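PDB 3VIQ: Swi5-dependent recombination DNA repair protein 1, which partners Swi5 in a complex that activates Rad51-mediated strand exchange, serving recombinational DNA repair and meiotic chromosome segregation. Local coordinates for residues Q22-T25 against A26-R30. Residues are numbered along the deposited sequence; the frame is centred on the assembly and turned at random. Where two conformers were deposited one is given.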
ATOM      1  N   GLN A  22       1.327 -19.685 -10.257  1.00 43.31           N
ATOM      2  CA  GLN A  22       2.579 -19.190 -10.854  1.00 44.50           C
ATOM      3  C   GLN A  22       2.405 -18.697 -12.293  1.00 44.59           C
ATOM      4  O   GLN A  22       3.014 -17.686 -12.700  1.00 43.07           O
ATOM      5  CB  GLN A  22       3.698 -20.225 -10.805  1.00 45.48           C
ATOM      6  CG  GLN A  22       4.159 -20.644  -9.377  1.00 46.96           C
ATOM      7  CD  GLN A  22       5.165 -21.781  -9.438  1.00 50.14           C
ATOM      8  OE1 GLN A  22       4.835 -22.944  -9.231  1.00 55.32           O
ATOM      9  NE2 GLN A  22       6.393 -21.451  -9.751  1.00 53.39           N
ATOM     10  N   LEU A  23       1.583 -19.411 -13.054  1.00 44.24           N
ATOM     11  CA  LEU A  23       1.247 -19.011 -14.422  1.00 44.81           C
ATOM     12  C   LEU A  23       0.598 -17.624 -14.489  1.00 44.71           C
ATOM     13  O   LEU A  23       0.966 -16.819 -15.331  1.00 45.39           O
ATOM     14  CB  LEU A  23       0.328 -20.051 -15.082  1.00 44.45           C
ATOM     15  CG  LEU A  23       0.117 -19.884 -16.587  1.00 45.64           C
ATOM     16  CD1 LEU A  23       1.490 -19.944 -17.226  1.00 45.64           C
ATOM     17  CD2 LEU A  23      -0.843 -20.943 -17.199  1.00 44.94           C
ATOM     18  N   ILE A  24      -0.367 -17.334 -13.616  1.00 44.76           N
ATOM     19  CA  ILE A  24      -0.981 -15.991 -13.578  1.00 43.86           C
ATOM     20  C   ILE A  24       0.058 -14.932 -13.221  1.00 44.22           C
ATOM     21  O   ILE A  24       0.166 -13.875 -13.870  1.00 43.48           O
ATOM     22  CB  ILE A  24      -2.160 -15.921 -12.579  1.00 45.35           C
ATOM     23  CG1 ILE A  24      -3.447 -16.382 -13.281  1.00 45.42           C
ATOM     24  CG2 ILE A  24      -2.323 -14.456 -11.975  1.00 44.11           C
ATOM     25  CD1 ILE A  24      -4.442 -16.974 -12.336  1.00 45.86           C
ATOM     26  N   THR A  25       0.853 -15.238 -12.218  1.00 42.95           N
ATOM     27  CA  THR A  25       1.900 -14.334 -11.816  1.00 43.46           C
ATOM     28  C   THR A  25       2.873 -14.027 -12.967  1.00 44.69           C
ATOM     29  O   THR A  25       3.285 -12.869 -13.153  1.00 44.08           O
ATOM     30  CB  THR A  25       2.628 -14.903 -10.596  1.00 43.16           C
ATOM     31  OG1 THR A  25       1.675 -15.053  -9.531  1.00 41.12           O
ATOM     32  CG2 THR A  25       3.793 -14.001 -10.160  1.00 42.66           C
ATOM     33  N   ALA A  26       3.222 -15.044 -13.751  1.00 45.45           N
ATOM     34  CA  ALA A  26       4.156 -14.865 -14.865  1.00 46.44           C
ATOM     35  C   ALA A  26       3.508 -14.070 -16.010  1.00 48.27           C
ATOM     36  O   ALA A  26       4.183 -13.287 -16.712  1.00 48.08           O
ATOM     37  CB  ALA A  26       4.680 -16.202 -15.348  1.00 45.76           C
ATOM     38  N   GLU A  27       2.198 -14.238 -16.177  1.00 49.10           N
ATOM     39  CA  GLU A  27       1.455 -13.428 -17.136  1.00 50.92           C
ATOM     40  C   GLU A  27       1.343 -11.964 -16.698  1.00 49.92           C
ATOM     41  O   GLU A  27       1.485 -11.050 -17.506  1.00 50.92           O
ATOM     42  CB  GLU A  27       0.094 -14.047 -17.381  1.00 54.06           C
ATOM     43  CG  GLU A  27       0.231 -15.345 -18.196  1.00 59.45           C
ATOM     44  CD  GLU A  27      -1.007 -16.233 -18.157  1.00 64.14           C
ATOM     45  OE1 GLU A  27      -1.882 -16.097 -17.220  1.00 66.26           O
ATOM     46  OE2 GLU A  27      -1.067 -17.088 -19.073  1.00 64.04           O
ATOM     47  N   THR A  28       1.125 -11.736 -15.417  1.00 47.64           N
ATOM     48  CA  THR A  28       1.043 -10.383 -14.932  1.00 47.14           C
ATOM     49  C   THR A  28       2.397  -9.695 -15.071  1.00 47.84           C
ATOM     50  O   THR A  28       2.452  -8.539 -15.497  1.00 47.48           O
ATOM     51  CB  THR A  28       0.570 -10.346 -13.506  1.00 46.32           C
ATOM     52  OG1 THR A  28      -0.663 -11.062 -13.429  1.00 46.23           O
ATOM     53  CG2 THR A  28       0.363  -8.878 -13.006  1.00 45.44           C
ATOM     54  N   ALA A  29       3.479 -10.419 -14.765  1.00 47.39           N
ATOM     55  CA  ALA A  29       4.815  -9.867 -14.870  1.00 47.62           C
ATOM     56  C   ALA A  29       5.084  -9.396 -16.289  1.00 49.17           C
ATOM     57  O   ALA A  29       5.652  -8.314 -16.469  1.00 47.94           O
ATOM     58  CB  ALA A  29       5.888 -10.877 -14.402  1.00 46.19           C
ATOM     59  N   ARG A  30       4.654 -10.174 -17.289  1.00 50.71           N
ATOM     60  CA  ARG A  30       4.844  -9.782 -18.691  0.50 52.40           C
ATOM     61  C   ARG A  30       4.206  -8.421 -18.973  1.00 52.25           C
ATOM     62  O   ARG A  30       4.797  -7.598 -19.639  1.00 50.84           O
ATOM     63  CB  ARG A  30       4.285 -10.826 -19.664  0.50 53.18           C
ATOM     64  CG  ARG A  30       4.582 -10.519 -21.134  0.50 54.54           C
ATOM     65  CD  ARG A  30       3.766 -11.381 -22.101  0.50 55.11           C
ATOM     66  NE  ARG A  30       2.337 -11.100 -22.017  0.50 55.06           N
ATOM     67  CZ  ARG A  30       1.766  -9.976 -22.439  0.50 54.68           C
ATOM     68  NH1 ARG A  30       2.500  -9.009 -22.977  0.50 54.06           N
ATOM     69  NH2 ARG A  30       0.455  -9.819 -22.312  0.50 53.54           N
TER
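E27 folds back along helix 3-35 over the turn before it and lies across L23. Its CB sits 3.5 Å from I24 O. CG stands beside the backbone N, opposite the carbonyl carbon (chi1 -71°), which sends the chain toward the preceding turn and brings CG within 3.3 Å of L23 O. CD then passes alongside that carbonyl, and the carboxylate divides: OE1 comes to 3.8 Å from I24 CA, while OE2 reaches L23 CG at 3.9 Å. Between the E27 and L23 side chains the contact is van der Waals, the charged end lying beside the leucine branch point; the main link between 22-25 and 26-30 is the backbone bonding of each carbonyl to the N-H four residues on. L23 O already accepts E27 N, and OE1, 3.5 Å from L23 O, is a second acceptor that forms no bond with it.

One residue further along, I24 O accepts T28 N at 2.8 Å, nearly in line with its C=O. T28 OG1 lies 3.0 Å from I24 O and may share it, though the hydroxyl proton could turn elsewhere; the hydroxyl also touches I24 CG2. Threonine suits such a place, since its short side chain can turn a hydroxyl back to the helix. T25 does so toward E21 O, where its OG1 is hydrogen-bonded, while T25 O receives A29 N at 2.9 Å.

A26 and A29 are buried, packing on L28 and A36 of the Swi5 chain respectively; their small size is consistent with close packing in the predicted coiled coil of this C-terminal domain. Q22 and R30 flank them on L24 and L31 of Swi5, whereas on the exposed E27 an aliphatic stem covers the backbone and the acid, probably ionised, would be expected to face solvent in solution.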